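Local coordinates for type III CBASS phage resistance system CD-NTase-associated protein Cap8 (Pseudomonas aeruginosa, PDB 6P8P) that probably acts as a HORMA-domain regulator of a cGAS-like nucleotidyltransferase in bacterial immunity against bacteriophages, at residues 44-49 with 115-120; 23-28 with 35-40; 94-97 with 101-104. The protein carries 2 engineered substitutions. One frame throughout, in Å; residues are numbered along the deposited sequence. Where two conformers were deposited one is given.

Interaction 1: 44-49 with 115-120; sequences TGVAAS and QSALKK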
loop_
_atom_site.group_PDB
_atom_site.type_symbol
_atom_site.label_atom_id
_atom_site.label_comp_id
_atom_site.label_asym_id
_atom_site.label_seq_id
_atom_site.Cartn_x
_atom_site.Cartn_y
_atom_site.Cartn_z
ATOM N N THR A 44 0.966 -0.420 6.959
ATOM C CA THR A 44 1.809 -1.445 6.348
ATOM C C THR A 44 1.643 -1.496 4.841
ATOM O O THR A 44 2.625 -1.649 4.101
ATOM C CB THR A 44 1.487 -2.823 6.950
ATOM O OG1 THR A 44 1.919 -2.880 8.305
ATOM C CG2 THR A 44 2.171 -3.972 6.176
ATOM N N GLY A 45 0.406 -1.379 4.349
ATOM C CA GLY A 45 0.218 -1.445 2.906
ATOM C C GLY A 45 1.002 -0.362 2.180
ATOM O O GLY A 45 1.687 -0.616 1.178
ATOM N N VAL A 46 0.913 0.865 2.682
ATOM C CA VAL A 46 1.624 1.976 2.060
ATOM C C VAL A 46 3.129 1.786 2.223
ATOM O O VAL A 46 3.909 1.940 1.273
ATOM C CB VAL A 46 1.150 3.318 2.659
ATOM C CG1 VAL A 46 1.979 4.454 2.104
ATOM C CG2 VAL A 46 -0.319 3.525 2.394
ATOM N N ALA A 47 3.565 1.474 3.441
ATOM C CA ALA A 47 4.996 1.407 3.699
ATOM C C ALA A 47 5.654 0.293 2.903
ATOM O O ALA A 47 6.724 0.487 2.303
ATOM C CB ALA A 47 5.224 1.213 5.194
ATOM N N ALA A 48 5.015 -0.883 2.866
ATOM C CA ALA A 48 5.524 -1.972 2.046
ATOM C C ALA A 48 5.534 -1.601 0.572
ATOM O O ALA A 48 6.442 -1.982 -0.166
ATOM C CB ALA A 48 4.698 -3.235 2.303
ATOM N N SER A 49 4.523 -0.875 0.107
ATOM C CA SER A 49 4.529 -0.447 -1.286
ATOM C C SER A 49 5.765 0.375 -1.610
ATOM O O SER A 49 6.402 0.175 -2.652
ATOM C CB SER A 49 3.261 0.373 -1.577
ATOM O OG SER A 49 3.231 0.891 -2.913
ATOM N N GLN A 115 0.304 10.194 0.380
ATOM C CA GLN A 115 0.008 11.071 1.508
ATOM C C GLN A 115 -1.445 10.934 1.939
ATOM O O GLN A 115 -1.739 10.908 3.139
ATOM C CB GLN A 115 0.356 12.525 1.164
ATOM C CG GLN A 115 1.862 12.714 0.953
ATOM C CD GLN A 115 2.290 14.161 0.781
ATOM O OE1 GLN A 115 3.337 14.596 1.296
ATOM N NE2 GLN A 115 1.500 14.911 0.042
ATOM N N SER A 116 -2.365 10.786 0.970
ATOM C CA SER A 116 -3.764 10.550 1.315
ATOM C C SER A 116 -3.957 9.227 2.038
ATOM O O SER A 116 -4.731 9.146 2.992
ATOM C CB SER A 116 -4.634 10.593 0.053
ATOM O OG SER A 116 -4.659 11.886 -0.491
ATOM N N ALA A 117 -3.305 8.168 1.569
ATOM C CA ALA A 117 -3.419 6.865 2.208
ATOM C C ALA A 117 -2.891 6.898 3.630
ATOM O O ALA A 117 -3.456 6.255 4.519
ATOM C CB ALA A 117 -2.682 5.812 1.387
ATOM N N LEU A 118 -1.787 7.605 3.863
ATOM C CA LEU A 118 -1.255 7.680 5.216
ATOM C C LEU A 118 -2.188 8.457 6.131
ATOM O O LEU A 118 -2.353 8.103 7.308
ATOM C CB LEU A 118 0.120 8.345 5.202
ATOM C CG LEU A 118 1.232 7.513 4.619
ATOM C CD1 LEU A 118 2.558 8.300 4.585
ATOM C CD2 LEU A 118 1.481 6.225 5.409
ATOM N N LYS A 119 -2.782 9.533 5.611
ATOM C CA LYS A 119 -3.617 10.414 6.415
ATOM C C LYS A 119 -4.814 9.677 6.982
ATOM O O LYS A 119 -5.360 10.095 8.010
ATOM C CB LYS A 119 -4.046 11.607 5.571
ATOM C CG LYS A 119 -4.955 12.594 6.267
ATOM C CD LYS A 119 -5.298 13.748 5.322
ATOM C CE LYS A 119 -6.655 14.367 5.639
ATOM N NZ LYS A 119 -7.075 15.316 4.571
ATOM N N LYS A 120 -5.197 8.564 6.364
ATOM C CA LYS A 120 -6.305 7.786 6.897
ATOM C C LYS A 120 -5.968 7.184 8.253
ATOM O O LYS A 120 -6.870 6.930 9.057
ATOM C CB LYS A 120 -6.670 6.639 5.948
ATOM C CG LYS A 120 -7.038 7.007 4.528
ATOM C CD LYS A 120 -7.515 5.751 3.750
ATOM C CE LYS A 120 -8.273 4.751 4.645
ATOM N NZ LYS A 120 -8.720 3.497 3.982
#
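V46 on helix 44-52 packs against A117 and L118 on helix 111-119. This is apolar helix-to-helix packing within the HORMA domain, between parts of the chain more than sixty residues apart. The contact is small, 123 Å² counting both sides. V46 is the one residue of 44-49 with atoms within 4.5 Å of the other segment. The helices come nearest at V46 and A117, whose CA atoms are 7.0 Å apart.

The V46 side chain starts toward helix 111-119 at CB, which lies 4.0 Å from L118 CD2. Its two methyls then divide the work. CG1 is anti to the backbone N (chi1 175°) and meets the end of the leucine, with L118 CD2 at 3.8 Å. L118 CG lies only slightly farther from this methyl. CG2 takes the other branch and faces the methyl of A117.

L118 does not start straight at V46. Its CG is anti to the carbonyl carbon (chi1 -72°). The second torsion extends CD1 (chi2 177°), and it is the other methyl, CD2, that turns to V46. The valine and leucine side chains cross at a slant. L118 also reaches I125 and A127 on strand 125-129, so it links the helix pair to the sheet. V46 gains further cover from V114 on its partner helix.

The second subunit lies close by. L18 of the second subunit packs on A117, so this methyl serves both the fold and the dimer. S49 OG is hydrogen-bonded to S49 OG of the second subunit. No hydrogen bond crosses between residues 44-49 and 115-120. The tight point is V46 CG2 on A117 CB, at 3.4 Å, closer than usual for two methyl groups.

Interaction 2: 23-28 with 35-40; sequences AIVELL and TARSEL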
loop_
_atom_site.group_PDB
_atom_site.type_symbol
_atom_site.label_atom_id
_atom_site.label_comp_id
_atom_site.label_asym_id
_atom_site.label_seq_id
_atom_site.Cartn_x
_atom_site.Cartn_y
_atom_site.Cartn_z
ATOM N N ALA A 23 10.145 -5.821 10.250
ATOM C CA ALA A 23 11.413 -5.766 10.985
ATOM C C ALA A 23 11.681 -4.353 11.476
ATOM O O ALA A 23 12.199 -4.161 12.587
ATOM C CB ALA A 23 12.575 -6.261 10.116
ATOM N N ILE A 24 11.307 -3.354 10.655
ATOM C CA ILE A 24 11.466 -1.945 11.027
ATOM C C ILE A 24 10.527 -1.575 12.163
ATOM O O ILE A 24 10.908 -0.877 13.107
ATOM C CB ILE A 24 11.247 -1.050 9.792
ATOM C CG1 ILE A 24 12.389 -1.274 8.794
ATOM C CG2 ILE A 24 11.140 0.414 10.189
ATOM C CD1 ILE A 24 12.156 -0.696 7.408
ATOM N N VAL A 25 9.300 -2.059 12.115
ATOM C CA VAL A 25 8.372 -1.785 13.202
ATOM C C VAL A 25 8.902 -2.354 14.515
ATOM O O VAL A 25 8.811 -1.723 15.571
ATOM C CB VAL A 25 6.995 -2.376 12.877
ATOM C CG1 VAL A 25 6.069 -2.250 14.090
ATOM C CG2 VAL A 25 6.381 -1.675 11.649
ATOM N N GLU A 26 9.446 -3.558 14.474
ATOM C CA GLU A 26 10.001 -4.133 15.702
ATOM C C GLU A 26 11.187 -3.312 16.219
ATOM O O GLU A 26 11.302 -3.061 17.424
ATOM C CB GLU A 26 10.396 -5.586 15.459
ATOM C CG GLU A 26 10.909 -6.286 16.727
ATOM C CD GLU A 26 9.876 -6.398 17.828
ATOM O OE1 GLU A 26 8.665 -6.308 17.535
ATOM O OE2 GLU A 26 10.287 -6.572 18.998
ATOM N N LEU A 27 12.065 -2.867 15.316
ATOM C CA LEU A 27 13.176 -2.016 15.716
ATOM C C LEU A 27 12.685 -0.775 16.450
ATOM O O LEU A 27 13.247 -0.376 17.483
ATOM C CB LEU A 27 13.970 -1.605 14.489
ATOM C CG LEU A 27 15.212 -0.767 14.791
ATOM C CD1 LEU A 27 16.399 -1.662 15.120
ATOM C CD2 LEU A 27 15.516 0.161 13.620
ATOM N N LEU A 28 11.611 -0.172 15.953
ATOM C CA LEU A 28 11.171 1.113 16.478
ATOM C C LEU A 28 10.249 1.020 17.675
ATOM O O LEU A 28 10.135 2.009 18.404
ATOM C CB LEU A 28 10.482 1.909 15.385
ATOM C CG LEU A 28 11.361 2.369 14.236
ATOM C CD1 LEU A 28 10.530 3.003 13.116
ATOM C CD2 LEU A 28 12.419 3.344 14.725
ATOM N N THR A 35 -0.243 2.586 20.964
ATOM C CA THR A 35 -0.773 3.261 19.785
ATOM C C THR A 35 0.294 3.482 18.719
ATOM O O THR A 35 -0.019 3.449 17.532
ATOM C CB THR A 35 -1.413 4.598 20.155
ATOM O OG1 THR A 35 -0.448 5.453 20.770
ATOM C CG2 THR A 35 -2.541 4.397 21.101
ATOM N N ALA A 36 1.544 3.740 19.109
ATOM C CA ALA A 36 2.591 3.904 18.096
ATOM C C ALA A 36 2.728 2.648 17.232
ATOM O O ALA A 36 2.744 2.715 15.992
ATOM C CB ALA A 36 3.923 4.257 18.764
ATOM N N ARG A 37 2.832 1.481 17.870
ATOM C CA ARG A 37 2.987 0.259 17.098
ATOM C C ARG A 37 1.754 0.007 16.253
ATOM O O ARG A 37 1.862 -0.426 15.095
ATOM C CB ARG A 37 3.232 -0.953 17.984
ATOM C CG ARG A 37 3.552 -2.202 17.198
ATOM C CD ARG A 37 4.095 -3.330 18.060
ATOM N NE ARG A 37 3.029 -4.038 18.739
ATOM C CZ ARG A 37 3.213 -5.019 19.620
ATOM N NH1 ARG A 37 4.444 -5.398 19.949
ATOM N NH2 ARG A 37 2.162 -5.615 20.172
ATOM N N SER A 38 0.570 0.286 16.815
ATOM C CA SER A 38 -0.663 0.117 16.045
ATOM C C SER A 38 -0.676 1.009 14.820
ATOM O O SER A 38 -1.124 0.587 13.744
ATOM C CB SER A 38 -1.882 0.413 16.926
ATOM O OG SER A 38 -2.047 -0.616 17.895
ATOM N N GLU A 39 -0.223 2.260 14.961
ATOM C CA GLU A 39 -0.220 3.150 13.807
ATOM C C GLU A 39 0.781 2.689 12.751
ATOM O O GLU A 39 0.474 2.715 11.555
ATOM C CB GLU A 39 0.085 4.583 14.207
ATOM C CG GLU A 39 -1.116 5.337 14.764
ATOM C CD GLU A 39 -0.853 6.822 15.006
ATOM O OE1 GLU A 39 -0.094 7.461 14.248
ATOM O OE2 GLU A 39 -1.422 7.364 15.973
ATOM N N LEU A 40 1.976 2.290 13.171
ATOM C CA LEU A 40 2.954 1.779 12.209
ATOM C C LEU A 40 2.424 0.551 11.473
ATOM O O LEU A 40 2.603 0.418 10.254
ATOM C CB LEU A 40 4.266 1.457 12.916
ATOM C CG LEU A 40 5.260 2.615 13.047
ATOM C CD1 LEU A 40 4.758 3.738 13.851
ATOM C CD2 LEU A 40 6.533 2.017 13.708
HETATM O O HOH W 1 7.118 -4.313 18.688
#
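This is an antiparallel helix pair in the HORMA domain, V25 and L28 of helix 17-29 against R37 and L40 of helix 35-42. The helices are consecutive and form a hairpin. I24, L27 and L28 pack on I72 of strand 69-75. The axes of the two segments run 165° apart in direction and approach to 10.3 Å. V25 uses both methyls. Its CG2 lies 4.0 Å from L40 CB, the two side chains passing in opposite directions. Its CG1 rests 4.0 Å from R37 CG, on the aliphatic part of the arginine. L28 CD1 meets L40 CD2 at 4.2 Å, with the two leucines roughly at right angles. W21 NE1, also on helix 17-29, adds a hydrogen bond to L40 O.

At the outer edge, R37 bends at its third torsion (chi3 81°). Its NH1 gives a hydrogen bond to a water at 3.1 Å. The water lies in the guanidinium plane and donates in turn to E26 OE1, 2.8 Å away. The pair is thus apolar inside and bridged by water at its edge. Opposite charges on R37 and E26 probably attract, but through the water, without a direct salt bridge.

Interaction 3: 94-97 with 101-104; sequences EPLK and GMSL. Engineered in segment 101-104: M102 (natural residue Val).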
loop_
_atom_site.group_PDB
_atom_site.type_symbol
_atom_site.label_atom_id
_atom_site.label_comp_id
_atom_site.label_asym_id
_atom_site.label_seq_id
_atom_site.Cartn_x
_atom_site.Cartn_y
_atom_site.Cartn_z
ATOM N N GLU A 94 14.504 4.581 23.417
ATOM C CA GLU A 94 13.111 4.381 23.005
ATOM C C GLU A 94 12.841 5.213 21.749
ATOM O O GLU A 94 12.706 6.439 21.838
ATOM C CB GLU A 94 12.146 4.768 24.130
ATOM C CG GLU A 94 10.664 4.632 23.746
ATOM C CD GLU A 94 9.700 5.020 24.865
ATOM O OE1 GLU A 94 10.154 5.203 26.014
ATOM O OE2 GLU A 94 8.481 5.119 24.604
ATOM N N PRO A 95 12.772 4.601 20.563
ATOM C CA PRO A 95 12.906 5.384 19.329
ATOM C C PRO A 95 11.671 6.215 18.969
ATOM O O PRO A 95 11.768 7.095 18.103
ATOM C CB PRO A 95 13.176 4.309 18.269
ATOM C CG PRO A 95 13.556 3.078 19.001
ATOM C CD PRO A 95 12.813 3.147 20.298
ATOM N N LEU A 96 10.518 5.954 19.571
ATOM C CA LEU A 96 9.327 6.766 19.336
ATOM C C LEU A 96 8.836 7.439 20.621
ATOM O O LEU A 96 7.655 7.727 20.780
ATOM C CB LEU A 96 8.221 5.927 18.709
ATOM C CG LEU A 96 8.555 5.294 17.349
ATOM C CD1 LEU A 96 7.369 4.492 16.836
ATOM C CD2 LEU A 96 8.973 6.314 16.318
ATOM N N LYS A 97 9.753 7.747 21.521
ATOM C CA LYS A 97 9.387 8.348 22.798
ATOM C C LYS A 97 8.684 9.685 22.603
ATOM O O LYS A 97 9.125 10.527 21.811
ATOM C CB LYS A 97 10.645 8.524 23.638
ATOM C CG LYS A 97 10.368 8.977 25.071
ATOM C CD LYS A 97 11.701 9.056 25.812
ATOM C CE LYS A 97 11.478 9.135 27.315
ATOM N NZ LYS A 97 10.529 10.218 27.654
ATOM N N GLY A 101 7.355 11.127 15.382
ATOM C CA GLY A 101 6.911 11.210 14.005
ATOM C C GLY A 101 7.758 10.302 13.155
ATOM O O GLY A 101 8.810 9.810 13.571
ATOM N N MET A 102 7.281 10.059 11.938
ATOM C CA MET A 102 8.009 9.258 10.971
ATOM C C MET A 102 7.820 9.850 9.586
ATOM O O MET A 102 6.705 10.224 9.209
ATOM C CB MET A 102 7.549 7.797 10.965
ATOM C CG MET A 102 8.016 6.992 12.125
ATOM S SD MET A 102 7.651 5.272 11.876
ATOM C CE MET A 102 8.644 4.902 10.418
ATOM N N SER A 103 8.913 9.923 8.829
ATOM C CA SER A 103 8.898 10.486 7.484
ATOM C C SER A 103 9.355 9.416 6.512
ATOM O O SER A 103 10.509 8.984 6.558
ATOM C CB SER A 103 9.785 11.726 7.371
ATOM O OG SER A 103 9.772 12.155 6.022
ATOM N N LEU A 104 8.450 8.987 5.660
ATOM C CA LEU A 104 8.719 7.951 4.682
ATOM C C LEU A 104 9.113 8.558 3.348
ATOM O O LEU A 104 8.388 9.431 2.824
ATOM C CB LEU A 104 7.474 7.088 4.487
ATOM C CG LEU A 104 6.774 6.511 5.719
ATOM C CD1 LEU A 104 5.635 5.602 5.297
ATOM C CD2 LEU A 104 7.749 5.732 6.589
#
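L96 meets G101 and M102 where a loop turns back beside the start of strand 101-106. The strand belongs to the mixed sheet of the HORMA domain. M102 is an engineered residue; the natural one is valine.

The apolar contact is light. L96 CD2 lies 4.4 Å from M102 CG. L96 sets off from its backbone at an angle to the strand. Its chi2 of -180° extends CD1, and the other methyl, CD2, makes the contact with the strand. The same methyl also lies 4.4 Å from G101 O, which is van der Waals contact only. Beyond the pair, L96 packs between A63 of strand 61-64 and A36 and L40 of helix 35-42. In the conformer given, M102 touches W21, L28 and L40, so its side chain lies under the helices on one face of the sheet. M102 and L104 both touch I61. P95 adds to the packing on L28.

Backbone bonds set the frame. Residues 94-97 form a type I beta turn, closed by K97 N to E94 O at 3.2 Å. Backbone hydrogen bonds tie G101 to T64 and S103 to V62 on one edge of the strand. M102 is bonded to R124 and I126 on the other. K97 is also backbone-bonded to D66, near the end of strand 61-64.

Polar side chains work outside the contact. E94 OE2 makes a salt bridge to K32 NZ, beyond helix 17-29. S103 OG is hydrogen-bonded to R128 NH1.

No hydrogen bond joins the two segments directly. Backbone bonds tie both the turn and the strand to neighbouring residues. The contact itself is light van der Waals packing. It can set no direction as a hydrogen bond would, and it is probably stabilised by burial together with helices 17-29 and 35-42.

Interactions 2 and 3 are close, with centres about 9 Å apart. The backbone of L28 packs against P95 and L96, so the helical hairpin of 17-29 and 35-42 sits on the turn before strand 101-106. L40 also touches the engineered M102, in the conformer given. The centre of interaction 1 lies about 14 Å from that of interaction 2 and about 16 Å from that of interaction 3. It meets interaction 3 through L118 on L104, and interaction 2 by chain continuity from helix 35-42 to helix 44-52. Along the chain, interaction 2 comes first. Interaction 1 then spans 44 to 120 and encloses interaction 3. Each is buried, with interaction 1 beside the dimer interface.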